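Local structure of concanavalin B (Canavalia ensiformis, 6CAF) at residues A[262-270]-A[300-308]. The protein may act as a carbohydrate-binding protein of the seed, with the fold of a family 18 chitinase. Numbering follows the deposited sequence.
Sequences GYIPPSALI and YSTNIIRYL
Pro266 and Ile304 lie side by side where helix 266-270 packs on helix 300-308, their CA atoms 6.0 Å apart. The two axes approach to 9.7 Å and cross at -41°, with the two helices running roughly the same way. Residues 262-265 lead into helix 266-270, and Pro265 takes its N-cap position.

Tyr300 reaches back to this lead-in. Its chi1 of -162° swings the ring away from the backbone N and lays one face against Pro266. Pro266 CG sits over the ring centre in a CH-pi contact, 3.8 Å from the centroid. The hydroxyl continues past the proline and donates a hydrogen bond, slightly tilted from the carbonyl plane, to Ile264 O, 2.6 Å from Tyr300 OH. Water 1 donates to Tyr300 OH and accepts from Ile264 N, so it bridges the same two residues. Besides Ile264 O, Leu269 CD2 near the hydroxyl and Tyr263 CE1 lie at the edge of the Tyr300 ring, with Tyr263 CE1 3.6 Å from Tyr300 CE2.

Farther along, Ile304 CD1 fits among Pro266 CB, Leu269 CD2 and Ile270 CG1, each within 3.9 Å. Ile270 CD1 points at Leu308, which is poorly ordered, so this end is less certain.

In this TIM barrel, Leu251 of strand 247-252 touches both Leu269 and Tyr300, and Ile304 rests on Ile32 of strand 31-36. The contact thus joins two helices of the outer layer. Apolar packing holds the helices together, while the phenol hydroxyl, directly and through water, ties down both backbone polar groups of Ile264. The proline and the hydrogen bond probably hold the ring in place, with Tyr263 and Leu269 at its edge.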
loop_
_atom_site.group_PDB
_atom_site.type_symbol
_atom_site.label_atom_id
_atom_site.label_comp_id
_atom_site.label_asym_id
_atom_site.label_seq_id
_atom_site.Cartn_x
_atom_site.Cartn_y
_atom_site.Cartn_z
ATOM N N GLY A 262 0.116 -4.285 -17.772
ATOM C CA GLY A 262 -0.895 -3.776 -16.887
ATOM C C GLY A 262 -1.017 -2.268 -16.818
ATOM O O GLY A 262 -1.920 -1.760 -16.189
ATOM N N TYR A 263 -0.113 -1.527 -17.441
ATOM C CA TYR A 263 -0.262 -0.085 -17.443
ATOM C C TYR A 263 -1.550 0.344 -18.122
ATOM O O TYR A 263 -1.883 -0.115 -19.225
ATOM C CB TYR A 263 0.949 0.577 -18.138
ATOM C CG TYR A 263 0.845 2.083 -18.260
ATOM C CD1 TYR A 263 1.059 2.897 -17.174
ATOM C CD2 TYR A 263 0.453 2.681 -19.444
ATOM C CE1 TYR A 263 0.945 4.259 -17.272
ATOM C CE2 TYR A 263 0.321 4.041 -19.545
ATOM C CZ TYR A 263 0.583 4.828 -18.447
ATOM O OH TYR A 263 0.447 6.198 -18.536
ATOM N N ILE A 264 -2.259 1.262 -17.469
ATOM C CA ILE A 264 -3.500 1.784 -17.989
ATOM C C ILE A 264 -3.341 3.290 -18.193
ATOM O O ILE A 264 -3.186 4.044 -17.249
ATOM C CB ILE A 264 -4.709 1.545 -17.031
ATOM C CG1 ILE A 264 -4.746 0.117 -16.502
ATOM C CG2 ILE A 264 -5.984 1.910 -17.767
ATOM C CD1 ILE A 264 -5.932 -0.216 -15.660
ATOM N N PRO A 265 -3.362 3.745 -19.433
ATOM C CA PRO A 265 -3.292 5.183 -19.601
ATOM C C PRO A 265 -4.383 5.900 -18.842
ATOM O O PRO A 265 -5.511 5.396 -18.770
ATOM C CB PRO A 265 -3.465 5.363 -21.110
ATOM C CG PRO A 265 -2.989 4.079 -21.714
ATOM C CD PRO A 265 -3.416 3.033 -20.718
ATOM N N PRO A 266 -4.055 7.073 -18.254
ATOM C CA PRO A 266 -5.076 7.739 -17.449
ATOM C C PRO A 266 -6.419 7.935 -18.147
ATOM O O PRO A 266 -7.473 7.730 -17.519
ATOM C CB PRO A 266 -4.426 9.073 -17.095
ATOM C CG PRO A 266 -2.972 8.723 -16.995
ATOM C CD PRO A 266 -2.726 7.692 -18.077
ATOM N N SER A 267 -6.412 8.322 -19.428
ATOM C CA SER A 267 -7.707 8.534 -20.089
ATOM C C SER A 267 -8.498 7.215 -20.197
ATOM O O SER A 267 -9.743 7.193 -20.121
ATOM C CB SER A 267 -7.503 9.134 -21.469
ATOM O OG SER A 267 -6.862 8.207 -22.328
ATOM N N ALA A 268 -7.775 6.108 -20.381
ATOM C CA ALA A 268 -8.430 4.793 -20.445
ATOM C C ALA A 268 -8.936 4.371 -19.072
ATOM O O ALA A 268 -10.000 3.763 -18.944
ATOM C CB ALA A 268 -7.488 3.747 -20.980
ATOM N N LEU A 269 -8.174 4.679 -18.036
ATOM C CA LEU A 269 -8.623 4.324 -16.689
ATOM C C LEU A 269 -9.957 5.015 -16.403
ATOM O O LEU A 269 -10.943 4.389 -15.962
ATOM C CB LEU A 269 -7.567 4.722 -15.660
ATOM C CG LEU A 269 -7.943 4.413 -14.211
ATOM C CD1 LEU A 269 -8.118 2.929 -14.001
ATOM C CD2 LEU A 269 -6.916 4.963 -13.237
ATOM N N ILE A 270 -10.015 6.309 -16.680
ATOM C CA ILE A 270 -11.198 7.097 -16.376
ATOM C C ILE A 270 -12.381 6.757 -17.265
ATOM O O ILE A 270 -13.512 6.648 -16.811
ATOM C CB ILE A 270 -10.881 8.581 -16.514
ATOM C CG1 ILE A 270 -9.903 8.985 -15.420
ATOM C CG2 ILE A 270 -12.146 9.440 -16.511
ATOM C CD1 ILE A 270 -10.487 8.930 -14.028
ATOM N N TYR A 300 0.919 10.920 -13.926
ATOM C CA TYR A 300 -0.262 10.068 -13.869
ATOM C C TYR A 300 -1.333 10.609 -12.903
ATOM O O TYR A 300 -2.470 10.868 -13.296
ATOM C CB TYR A 300 0.171 8.636 -13.491
ATOM C CG TYR A 300 -0.858 7.577 -13.806
ATOM C CD1 TYR A 300 -2.016 7.440 -13.062
ATOM C CD2 TYR A 300 -0.675 6.737 -14.843
ATOM C CE1 TYR A 300 -2.954 6.460 -13.390
ATOM C CE2 TYR A 300 -1.588 5.752 -15.156
ATOM C CZ TYR A 300 -2.727 5.620 -14.441
ATOM O OH TYR A 300 -3.624 4.626 -14.756
ATOM N N SER A 301 -0.984 10.771 -11.629
ATOM C CA SER A 301 -1.981 11.217 -10.693
ATOM C C SER A 301 -2.460 12.633 -10.988
ATOM O O SER A 301 -3.625 12.937 -10.778
ATOM C CB SER A 301 -1.504 11.101 -9.240
ATOM O OG SER A 301 -0.329 11.867 -8.993
ATOM N N THR A 302 -1.572 13.493 -11.474
ATOM C CA THR A 302 -1.996 14.827 -11.825
ATOM C C THR A 302 -3.109 14.795 -12.867
ATOM O O THR A 302 -4.103 15.539 -12.787
ATOM C CB THR A 302 -0.778 15.625 -12.293
ATOM O OG1 THR A 302 0.052 15.843 -11.145
ATOM C CG2 THR A 302 -1.188 16.952 -12.857
ATOM N N ASN A 303 -2.948 13.937 -13.866
ATOM C CA ASN A 303 -3.947 13.820 -14.915
ATOM C C ASN A 303 -5.248 13.214 -14.526
ATOM O O ASN A 303 -6.335 13.632 -14.852
ATOM C CB ASN A 303 -3.365 13.114 -16.109
ATOM C CG ASN A 303 -2.451 14.014 -16.887
ATOM O OD1 ASN A 303 -2.785 15.161 -17.149
ATOM N ND2 ASN A 303 -1.310 13.518 -17.246
ATOM N N ILE A 304 -5.094 12.254 -13.610
ATOM C CA ILE A 304 -6.277 11.605 -13.024
ATOM C C ILE A 304 -7.121 12.639 -12.275
ATOM O O ILE A 304 -8.334 12.733 -12.424
ATOM C CB ILE A 304 -5.947 10.465 -12.041
ATOM C CG1 ILE A 304 -5.406 9.251 -12.768
ATOM C CG2 ILE A 304 -7.153 10.032 -11.218
ATOM C CD1 ILE A 304 -6.320 8.687 -13.814
ATOM N N ILE A 305 -6.462 13.406 -11.420
ATOM C CA ILE A 305 -7.144 14.406 -10.644
ATOM C C ILE A 305 -7.823 15.437 -11.543
ATOM O O ILE A 305 -8.939 15.852 -11.279
ATOM C CB ILE A 305 -6.152 15.051 -9.687
ATOM C CG1 ILE A 305 -5.806 14.031 -8.627
ATOM C CG2 ILE A 305 -6.729 16.310 -9.061
ATOM C CD1 ILE A 305 -4.579 14.417 -7.881
ATOM N N ARG A 306 -7.169 15.819 -12.629
ATOM C CA ARG A 306 -7.771 16.771 -13.553
ATOM C C ARG A 306 -9.082 16.263 -14.142
ATOM O O ARG A 306 -10.059 16.996 -14.274
ATOM C CB ARG A 306 -6.754 17.139 -14.640
ATOM C CG ARG A 306 -7.338 18.075 -15.674
ATOM C CD ARG A 306 -6.286 18.858 -16.425
ATOM N NE ARG A 306 -6.845 19.290 -17.700
ATOM C CZ ARG A 306 -6.414 18.876 -18.883
ATOM N NH1 ARG A 306 -7.033 19.303 -19.965
ATOM N NH2 ARG A 306 -5.381 18.042 -18.982
ATOM N N TYR A 307 -9.113 15.002 -14.489
ATOM C CA TYR A 307 -10.314 14.487 -15.107
ATOM C C TYR A 307 -11.407 14.144 -14.121
ATOM O O TYR A 307 -12.415 14.842 -13.988
ATOM C CB TYR A 307 -9.931 13.383 -16.084
ATOM C CG TYR A 307 -9.244 14.096 -17.213
ATOM C CD1 TYR A 307 -9.956 14.989 -18.005
ATOM C CD2 TYR A 307 -7.873 14.076 -17.336
ATOM C CE1 TYR A 307 -9.329 15.742 -18.974
ATOM C CE2 TYR A 307 -7.234 14.838 -18.284
ATOM C CZ TYR A 307 -7.970 15.660 -19.111
ATOM O OH TYR A 307 -7.350 16.406 -20.080
ATOM N N LEU A 308 -11.204 13.074 -13.406
ATOM C CA LEU A 308 -12.188 12.642 -12.433
ATOM C C LEU A 308 -12.524 13.783 -11.480
ATOM O O LEU A 308 -13.681 13.949 -11.088
ATOM C CB LEU A 308 -11.702 11.404 -11.675
ATOM C CG LEU A 308 -10.396 11.447 -10.873
ATOM C CD1 LEU A 308 -10.541 12.124 -9.522
ATOM C CD2 LEU A 308 -9.897 10.022 -10.694
HETATM O O HOH W 1 -1.675 2.172 -14.814
#